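Local coordinates for heme-binding protein A / AI-2 binding protein A (Helicobacter pylori SS1, PDB 6OFQ) that probably captures peptides in the periplasm, as a type II substrate-binding protein, and hands them to an ABC transporter for import, at residues A[251-255]-A[267-273]; A[282-288]-A[505-511]. All blocks are in the same frame, centred on the assembly; numbering follows the deposited sequence.

Contact 1. Residues A[251-255]-A[267-273]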
ATOM      1  N   SER A 251       1.938   2.380  20.444  0.63  6.89           N
ATOM      2  CA  SER A 251       0.659   1.711  20.247  0.63  7.10           C
ATOM      3  C   SER A 251      -0.128   1.498  21.528  0.63  6.89           C
ATOM      4  O   SER A 251      -1.366   1.399  21.502  0.63  6.41           O
ATOM      5  CB  SER A 251       0.915   0.382  19.542  0.63  7.65           C
ATOM      6  OG  SER A 251       1.360   0.619  18.211  0.63  7.85           O
ATOM      7  N   SER A 252       0.587   1.409  22.649  1.00  7.21           N
ATOM      8  CA  SER A 252      -0.079   1.347  23.956  1.00  7.95           C
ATOM      9  C   SER A 252      -0.699   2.709  24.302  1.00  6.69           C
ATOM     10  O   SER A 252      -1.840   2.801  24.753  1.00  7.67           O
ATOM     11  CB  SER A 252       0.860   0.909  25.104  1.00  9.01           C
ATOM     12  OG  SER A 252       1.205  -0.436  24.938  1.00 11.94           O
ATOM     13  N   THR A 253       0.006   3.801  24.059  1.00  6.98           N
ATOM     14  CA  THR A 253      -0.502   5.156  24.248  1.00  7.22           C
ATOM     15  C   THR A 253      -1.731   5.403  23.370  1.00  6.69           C
ATOM     16  O   THR A 253      -2.736   6.010  23.761  1.00  6.74           O
ATOM     17  CB  THR A 253       0.570   6.173  23.933  1.00  7.22           C
ATOM     18  OG1 THR A 253       1.729   5.903  24.754  1.00  8.55           O
ATOM     19  CG2 THR A 253       0.136   7.615  24.167  1.00  7.21           C
ATOM     20  N   ARG A 254      -1.676   4.842  22.147  1.00  6.71           N
ATOM     21  CA  ARG A 254      -2.799   4.987  21.215  1.00  6.61           C
ATOM     22  C   ARG A 254      -4.041   4.263  21.736  1.00  6.72           C
ATOM     23  O   ARG A 254      -5.132   4.823  21.716  1.00  6.58           O
ATOM     24  CB  ARG A 254      -2.334   4.488  19.816  1.00  6.52           C
ATOM     25  CG  ARG A 254      -3.170   4.949  18.616  1.00  6.64           C
ATOM     26  CD  ARG A 254      -2.743   4.298  17.292  1.00  6.60           C
ATOM     27  NE  ARG A 254      -1.293   4.316  17.173  1.00  7.18           N
ATOM     28  CZ  ARG A 254      -0.487   3.288  17.008  1.00  7.09           C
ATOM     29  NH1 ARG A 254      -0.900   2.085  16.682  1.00  7.83           N
ATOM     30  NH2 ARG A 254       0.766   3.525  17.294  1.00  5.92           N
ATOM     31  N   ALA A 255      -3.902   3.020  22.211  1.00  6.22           N
ATOM     32  CA  ALA A 255      -5.005   2.337  22.837  1.00  6.69           C
ATOM     33  C   ALA A 255      -5.523   3.004  24.093  1.00  6.78           C
ATOM     34  O   ALA A 255      -6.735   3.047  24.312  1.00  5.82           O
ATOM     35  CB  ALA A 255      -4.629   0.890  23.075  1.00  7.54           C
ATOM     36  N   THR A 267      -5.587   2.333  13.992  1.00  5.34           N
ATOM     37  CA  THR A 267      -4.921   1.199  13.368  1.00  5.50           C
ATOM     38  C   THR A 267      -3.723   0.834  14.232  1.00  5.89           C
ATOM     39  O   THR A 267      -3.231   1.623  15.074  1.00  5.88           O
ATOM     40  CB  THR A 267      -4.509   1.538  11.910  1.00  5.50           C
ATOM     41  OG1 THR A 267      -3.657   2.695  11.925  1.00  4.70           O
ATOM     42  CG2 THR A 267      -5.808   1.723  11.075  1.00  5.70           C
ATOM     43  N   GLY A 268      -3.264  -0.386  13.969  1.00  6.26           N
ATOM     44  CA  GLY A 268      -1.977  -0.813  14.532  1.00  6.91           C
ATOM     45  C   GLY A 268      -1.972  -1.154  16.015  1.00  7.38           C
ATOM     46  O   GLY A 268      -0.991  -0.809  16.692  1.00  7.27           O
ATOM     47  N   PRO A 269      -3.002  -1.800  16.566  1.00  7.99           N
ATOM     48  CA  PRO A 269      -2.981  -2.089  18.006  1.00  8.36           C
ATOM     49  C   PRO A 269      -1.811  -3.007  18.372  1.00  9.27           C
ATOM     50  O   PRO A 269      -1.434  -3.889  17.565  1.00  9.67           O
ATOM     51  CB  PRO A 269      -4.301  -2.792  18.265  1.00  8.91           C
ATOM     52  CG  PRO A 269      -4.588  -3.463  16.960  1.00  8.77           C
ATOM     53  CD  PRO A 269      -4.122  -2.489  15.907  1.00  8.36           C
ATOM     54  N   ASN A 270      -1.365  -2.921  19.624  1.00  9.61           N
ATOM     55  CA  ASN A 270      -0.598  -4.038  20.147  1.00 11.06           C
ATOM     56  C   ASN A 270      -1.494  -5.235  20.352  1.00 10.15           C
ATOM     57  O   ASN A 270      -2.535  -5.190  21.001  1.00 10.87           O
ATOM     58  CB  ASN A 270      -0.036  -3.685  21.510  1.00 13.12           C
ATOM     59  CG  ASN A 270       1.192  -2.850  21.385  1.00 17.49           C
ATOM     60  OD1 ASN A 270       2.015  -2.995  20.446  1.00 20.70           O
ATOM     61  ND2 ASN A 270       1.298  -1.899  22.313  1.00 20.16           N
ATOM     62  N   LEU A 271      -1.153  -6.314  19.659  1.00  9.84           N
ATOM     63  CA  LEU A 271      -2.040  -7.419  19.663  1.00 10.91           C
ATOM     64  C   LEU A 271      -2.243  -8.163  21.007  1.00 11.25           C
ATOM     65  O   LEU A 271      -3.321  -8.730  21.233  1.00 11.99           O
ATOM     66  CB  LEU A 271      -1.661  -8.398  18.540  1.00 12.32           C
ATOM     67  CG  LEU A 271      -1.824  -7.705  17.176  1.00 15.00           C
ATOM     68  CD1 LEU A 271      -0.927  -8.343  16.153  1.00 16.53           C
ATOM     69  CD2 LEU A 271      -3.304  -7.763  16.832  1.00 12.29           C
ATOM     70  N   ASN A 272      -1.293  -7.972  21.900  1.00 11.89           N
ATOM     71  CA  ASN A 272      -1.583  -8.444  23.258  1.00 13.47           C
ATOM     72  C   ASN A 272      -2.465  -7.525  24.073  1.00 16.82           C
ATOM     73  O   ASN A 272      -2.735  -7.870  25.223  1.00 15.74           O
ATOM     74  CB  ASN A 272      -0.294  -8.769  23.984  1.00 15.71           C
ATOM     75  CG  ASN A 272       0.516  -7.572  24.324  1.00 18.26           C
ATOM     76  OD1 ASN A 272       0.202  -6.441  23.979  1.00 23.20           O
ATOM     77  ND2 ASN A 272       1.662  -7.839  24.945  1.00 24.57           N
ATOM     78  N   GLU A 273      -2.997  -6.443  23.516  1.00 14.44           N
ATOM     79  CA  GLU A 273      -3.981  -5.616  24.217  1.00 14.09           C
ATOM     80  C   GLU A 273      -5.378  -5.782  23.680  1.00 14.99           C
ATOM     81  O   GLU A 273      -6.302  -5.209  24.252  1.00 13.50           O
ATOM     82  CB  GLU A 273      -3.612  -4.129  24.139  1.00 13.61           C
ATOM     83  CG  GLU A 273      -2.281  -3.859  24.839  1.00 14.04           C
ATOM     84  CD  GLU A 273      -1.766  -2.446  24.710  1.00 16.41           C
ATOM     85  OE1 GLU A 273      -2.503  -1.598  24.172  1.00 21.50           O
ATOM     86  OE2 GLU A 273      -0.614  -2.187  25.075  1.00 18.94           O
TER
HETATM   87  O   HOH W   1      -2.452  -1.083  21.402  1.00 10.04           O
HETATM   88  O   HOH W   2       1.503  -1.891  16.698  1.00 34.08           O
HETATM   89  O   HOH W   3      -2.712   0.745  26.444  1.00 17.04           O
HETATM   90  O   HOH W   4       3.294   0.058  22.456  1.00 25.44           O

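Contact 2. Residues A[282-288]-A[505-511]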
ATOM      1  N   ASN A 282     -18.065   0.090  25.522  1.00 17.63           N
ATOM      2  CA  ASN A 282     -18.124   0.997  24.389  1.00 14.94           C
ATOM      3  C   ASN A 282     -16.971   0.840  23.399  1.00 13.79           C
ATOM      4  O   ASN A 282     -16.778   1.748  22.573  1.00 11.68           O
ATOM      5  CB  ASN A 282     -18.071   2.456  24.840  1.00 19.84           C
ATOM      6  CG  ASN A 282     -19.147   2.802  25.825  1.00 25.59           C
ATOM      7  OD1 ASN A 282     -20.303   2.398  25.676  1.00 28.74           O
ATOM      8  ND2 ASN A 282     -18.769   3.608  26.807  1.00 31.63           N
ATOM      9  N   ILE A 283     -16.237  -0.271  23.432  1.00 12.94           N
ATOM     10  CA  ILE A 283     -15.180  -0.491  22.446  1.00 12.93           C
ATOM     11  C   ILE A 283     -15.522  -1.745  21.693  1.00 12.84           C
ATOM     12  O   ILE A 283     -15.992  -2.717  22.291  1.00 13.12           O
ATOM     13  CB  ILE A 283     -13.790  -0.559  23.077  1.00 13.86           C
ATOM     14  CG1 ILE A 283     -13.452   0.864  23.544  1.00 17.54           C
ATOM     15  CG2 ILE A 283     -12.744  -1.194  22.137  1.00 14.03           C
ATOM     16  CD1 ILE A 283     -12.200   1.003  24.373  1.00 18.41           C
ATOM     17  N   VAL A 284     -15.315  -1.708  20.387  1.00 11.05           N
ATOM     18  CA  VAL A 284     -15.538  -2.834  19.447  1.00 11.32           C
ATOM     19  C   VAL A 284     -14.149  -3.017  18.824  1.00 10.69           C
ATOM     20  O   VAL A 284     -13.479  -2.025  18.483  1.00 11.79           O
ATOM     21  CB  VAL A 284     -16.626  -2.463  18.403  1.00 14.42           C
ATOM     22  CG1 VAL A 284     -16.702  -3.336  17.141  1.00 17.31           C
ATOM     23  CG2 VAL A 284     -17.982  -2.437  19.109  1.00 17.08           C
ATOM     24  N   VAL A 285     -13.788  -4.257  18.511  1.00  8.71           N
ATOM     25  CA  VAL A 285     -12.576  -4.494  17.770  1.00  8.75           C
ATOM     26  C   VAL A 285     -13.021  -5.245  16.518  1.00  8.19           C
ATOM     27  O   VAL A 285     -13.363  -6.439  16.591  1.00  9.49           O
ATOM     28  CB  VAL A 285     -11.549  -5.295  18.561  1.00  9.47           C
ATOM     29  CG1 VAL A 285     -10.318  -5.541  17.710  1.00 10.31           C
ATOM     30  CG2 VAL A 285     -11.133  -4.482  19.782  1.00 10.29           C
ATOM     31  N   ASP A 286     -12.926  -4.567  15.367  1.00  6.01           N
ATOM     32  CA  ASP A 286     -13.271  -5.244  14.111  1.00  7.60           C
ATOM     33  C   ASP A 286     -12.133  -6.155  13.701  1.00  7.86           C
ATOM     34  O   ASP A 286     -10.942  -5.830  13.901  1.00  8.14           O
ATOM     35  CB  ASP A 286     -13.348  -4.196  12.982  1.00  8.21           C
ATOM     36  CG  ASP A 286     -14.492  -3.222  13.074  1.00  8.95           C
ATOM     37  OD1 ASP A 286     -15.358  -3.381  13.936  1.00 10.26           O
ATOM     38  OD2 ASP A 286     -14.580  -2.380  12.138  1.00 14.40           O
ATOM     39  N   LYS A 287     -12.445  -7.340  13.156  1.00  7.05           N
ATOM     40  CA  LYS A 287     -11.418  -8.289  12.720  1.00  7.30           C
ATOM     41  C   LYS A 287     -11.851  -8.932  11.437  1.00  7.96           C
ATOM     42  O   LYS A 287     -13.011  -9.357  11.322  1.00  9.00           O
ATOM     43  CB  LYS A 287     -11.182  -9.405  13.753  1.00  8.75           C
ATOM     44  CG  LYS A 287     -10.838  -8.908  15.148  1.00 11.05           C
ATOM     45  CD  LYS A 287     -10.576 -10.045  16.148  1.00 15.80           C
ATOM     46  CE  LYS A 287     -10.754  -9.530  17.562  1.00 21.92           C
ATOM     47  NZ  LYS A 287     -12.212  -9.315  17.845  1.00 29.23           N
ATOM     48  N   SER A 288     -10.936  -8.977  10.482  1.00  5.93           N
ATOM     49  CA  SER A 288     -11.159  -9.795   9.296  1.00  5.98           C
ATOM     50  C   SER A 288      -9.868 -10.372   8.742  1.00  5.48           C
ATOM     51  O   SER A 288      -8.804 -10.062   9.254  1.00  5.93           O
ATOM     52  CB  SER A 288     -11.891  -8.978   8.226  1.00  6.54           C
ATOM     53  OG  SER A 288     -11.076  -7.941   7.713  1.00  6.73           O
ATOM     54  N   SER A 505      -6.653  -8.165   9.805  1.00  5.92           N
ATOM     55  CA  SER A 505      -6.910  -6.730   9.986  0.73  6.32           C
ATOM     56  C   SER A 505      -7.636  -6.614  11.331  1.00  6.20           C
ATOM     57  O   SER A 505      -8.738  -7.159  11.458  1.00  6.23           O
ATOM     58  CB  SER A 505      -7.818  -6.116   8.914  0.73  6.78           C
ATOM     59  OG  SER A 505      -7.920  -4.740   9.200  0.73  8.32           O
ATOM     60  N   VAL A 506      -7.101  -5.816  12.250  1.00  5.62           N
ATOM     61  CA  VAL A 506      -7.599  -5.715  13.616  1.00  5.65           C
ATOM     62  C   VAL A 506      -7.731  -4.242  13.992  1.00  5.58           C
ATOM     63  O   VAL A 506      -6.694  -3.554  14.050  1.00  6.38           O
ATOM     64  CB  VAL A 506      -6.736  -6.456  14.643  1.00  6.30           C
ATOM     65  CG1 VAL A 506      -7.351  -6.345  16.049  1.00  6.87           C
ATOM     66  CG2 VAL A 506      -6.586  -7.905  14.235  1.00  6.06           C
ATOM     67  N   VAL A 507      -8.968  -3.733  14.076  1.00  5.27           N
ATOM     68  CA  VAL A 507      -9.198  -2.277  14.175  1.00  5.31           C
ATOM     69  C   VAL A 507     -10.116  -1.965  15.338  1.00  5.37           C
ATOM     70  O   VAL A 507     -11.327  -2.091  15.253  1.00  5.12           O
ATOM     71  CB  VAL A 507      -9.758  -1.690  12.859  1.00  5.37           C
ATOM     72  CG1 VAL A 507     -10.098  -0.205  13.110  1.00  5.05           C
ATOM     73  CG2 VAL A 507      -8.777  -1.796  11.732  1.00  6.47           C
ATOM     74  N   PRO A 508      -9.513  -1.536  16.473  1.00  6.17           N
ATOM     75  CA  PRO A 508     -10.365  -1.097  17.590  1.00  6.36           C
ATOM     76  C   PRO A 508     -10.986   0.280  17.407  1.00  5.56           C
ATOM     77  O   PRO A 508     -10.372   1.175  16.800  1.00  6.55           O
ATOM     78  CB  PRO A 508      -9.340  -0.986  18.734  1.00  6.61           C
ATOM     79  CG  PRO A 508      -8.110  -1.718  18.292  1.00  6.73           C
ATOM     80  CD  PRO A 508      -8.082  -1.527  16.794  1.00  6.07           C
ATOM     81  N   HIS A 509     -12.247   0.417  17.800  1.00  5.62           N
ATOM     82  CA  HIS A 509     -12.901   1.700  17.722  1.00  6.43           C
ATOM     83  C   HIS A 509     -13.998   1.801  18.738  1.00  6.13           C
ATOM     84  O   HIS A 509     -14.416   0.821  19.335  1.00  6.39           O
ATOM     85  CB  HIS A 509     -13.432   1.967  16.308  1.00  6.11           C
ATOM     86  CG  HIS A 509     -14.395   0.945  15.830  1.00  5.57           C
ATOM     87  ND1 HIS A 509     -15.755   0.998  16.048  1.00  6.13           N
ATOM     88  CD2 HIS A 509     -14.182  -0.218  15.177  1.00  5.75           C
ATOM     89  CE1 HIS A 509     -16.345  -0.040  15.489  1.00  6.52           C
ATOM     90  NE2 HIS A 509     -15.404  -0.806  14.981  1.00  5.91           N
ATOM     91  N   LEU A 510     -14.417   3.037  18.993  1.00  6.28           N
ATOM     92  CA  LEU A 510     -15.625   3.199  19.795  1.00  7.05           C
ATOM     93  C   LEU A 510     -16.878   2.619  19.135  1.00  7.61           C
ATOM     94  O   LEU A 510     -16.987   2.653  17.898  1.00  7.58           O
ATOM     95  CB  LEU A 510     -15.830   4.684  20.183  1.00  7.77           C
ATOM     96  CG  LEU A 510     -14.684   5.367  20.854  1.00  7.91           C
ATOM     97  CD1 LEU A 510     -14.955   6.840  21.042  1.00  8.61           C
ATOM     98  CD2 LEU A 510     -14.349   4.776  22.207  1.00  7.92           C
ATOM     99  N   SER A 511     -17.782   2.082  19.949  1.00  7.62           N
ATOM    100  CA  SER A 511     -19.030   1.509  19.436  1.00  8.44           C
ATOM    101  C   SER A 511     -19.874   2.473  18.630  1.00  8.22           C
ATOM    102  O   SER A 511     -20.534   2.042  17.673  1.00  8.62           O
ATOM    103  CB  SER A 511     -19.862   0.904  20.568  1.00 11.21           C
ATOM    104  OG  SER A 511     -20.186   1.908  21.510  1.00 17.60           O
TER

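Contact 1. Residues A[251-255]-A[267-273]
Ser-252 and Glu-273 make the shortest direct bond between helix 251-255 and the loop 267-273: Ser-252 OG donates to Glu-273 OE2 over 2.5 Å, landing on the syn lone pair of OE2, on the side of OE1. Glu-273 reaches the helix because its chain runs extended beyond CG (chi2 175°), which also lays OE1 3.5 Å from Ala-255 CB. A weak bond from Asn-270 ND2 adds a second donor to OE2. The other direct bonds come from Arg-254, whose NH1 meets Thr-267 O at 2.9 Å in the carbonyl plane, on a lone pair, although that oxygen lies 22° out of the guanidinium plane; NH1 also gives a weak bond to Gly-268 O. The chain bends at chi3 (-45°) to bring the guanidinium edge to this turn, where Gly-268 has a positive phi. NH2 is held separately by Ile-248 O. Waters add further links. One receives the Asn-270 N hydrogen and donates to both Ser-251 O and Glu-273 OE1, 2.8 Å from the latter; another accepts from Ser-252 N and Asn-270 ND2. The contact thus joins the start of helix 251-259 to the loop leading from strand 265-266 into helix 274-278, with Arg-254 and Thr-267 also packed on strand 32-37 and Pro-269 resting against strand 497-510.

Contact 2. Residues A[282-288]-A[505-511]
Strands 283-288 and 505-510 form an antiparallel ladder within the mixed sheet that includes strand 292-298, their short axes 4.4 Å apart. Val-284 and His-509 form a hydrogen-bonded pair, with Val-284 N to His-509 O at 2.9 Å and His-509 N back to Val-284 O, both nearly in line with the carbonyl they meet. Asp-286 with Val-507 and Ser-288 with Ser-505 repeat the pairing, and Ser-511 N extends it to Asn-282 O beyond the strand end.

On the face bearing Val-284, Asp-286 and His-509, the imidazole leans over the neighbouring strand, its CG placed between backbone N and carbonyl carbon (chi1 58°). NE2 donates to Asp-286 OD1 over 2.8 Å. The acceptor lies in the ring plane, yet the ring nitrogen approaches from above the carboxylate plane, the two planes being 76° apart. ND1 donates to Leu-510 O at 2.8 Å, so both ring nitrogens are engaged and the ring's rotation is fixed. Val-284 lies alongside, with CB over one ring face at 4.2 Å from the centroid in a CH-pi contact.

Val-285, Val-506 and Pro-508 occupy the other face. Val-285 CG1 meets Val-506 CG1 at a tight 3.5 Å, while CG2 faces Pro-508 CB at 4.1 Å; Val-274 and Leu-277 of helix 274-278 pack on this surface. Lys-287 leads away to a salt bridge with Glu-278.

Both ring nitrogens face acceptors, consistent with a doubly protonated, cationic His-509, a state the adjacent Asp-286 carboxylate would be expected to favour, adding a charge-assisted cross-strand link to the backbone ladder.

From the N terminus, contact 1 closes first: after helix 251-259 the chain runs through strand 265-266, and the loop that follows returns to the helix's first turn, a local closure with 11 residues between its segments. Helix 274-278 then leads to strand 283-288, where contact 2 opens; that strand waits 216 residues for its partner near the C terminus. The two closures are therefore in series, neither nested nor crossed. They meet in space, their centres 11 Å apart, where Pro-269 CD lies 3.3 Å from Val-506 O. Strand 265-266 also bonds to Pro-508 through Met-266, tying the 32-37 sheet to the sheet holding strand 497-510.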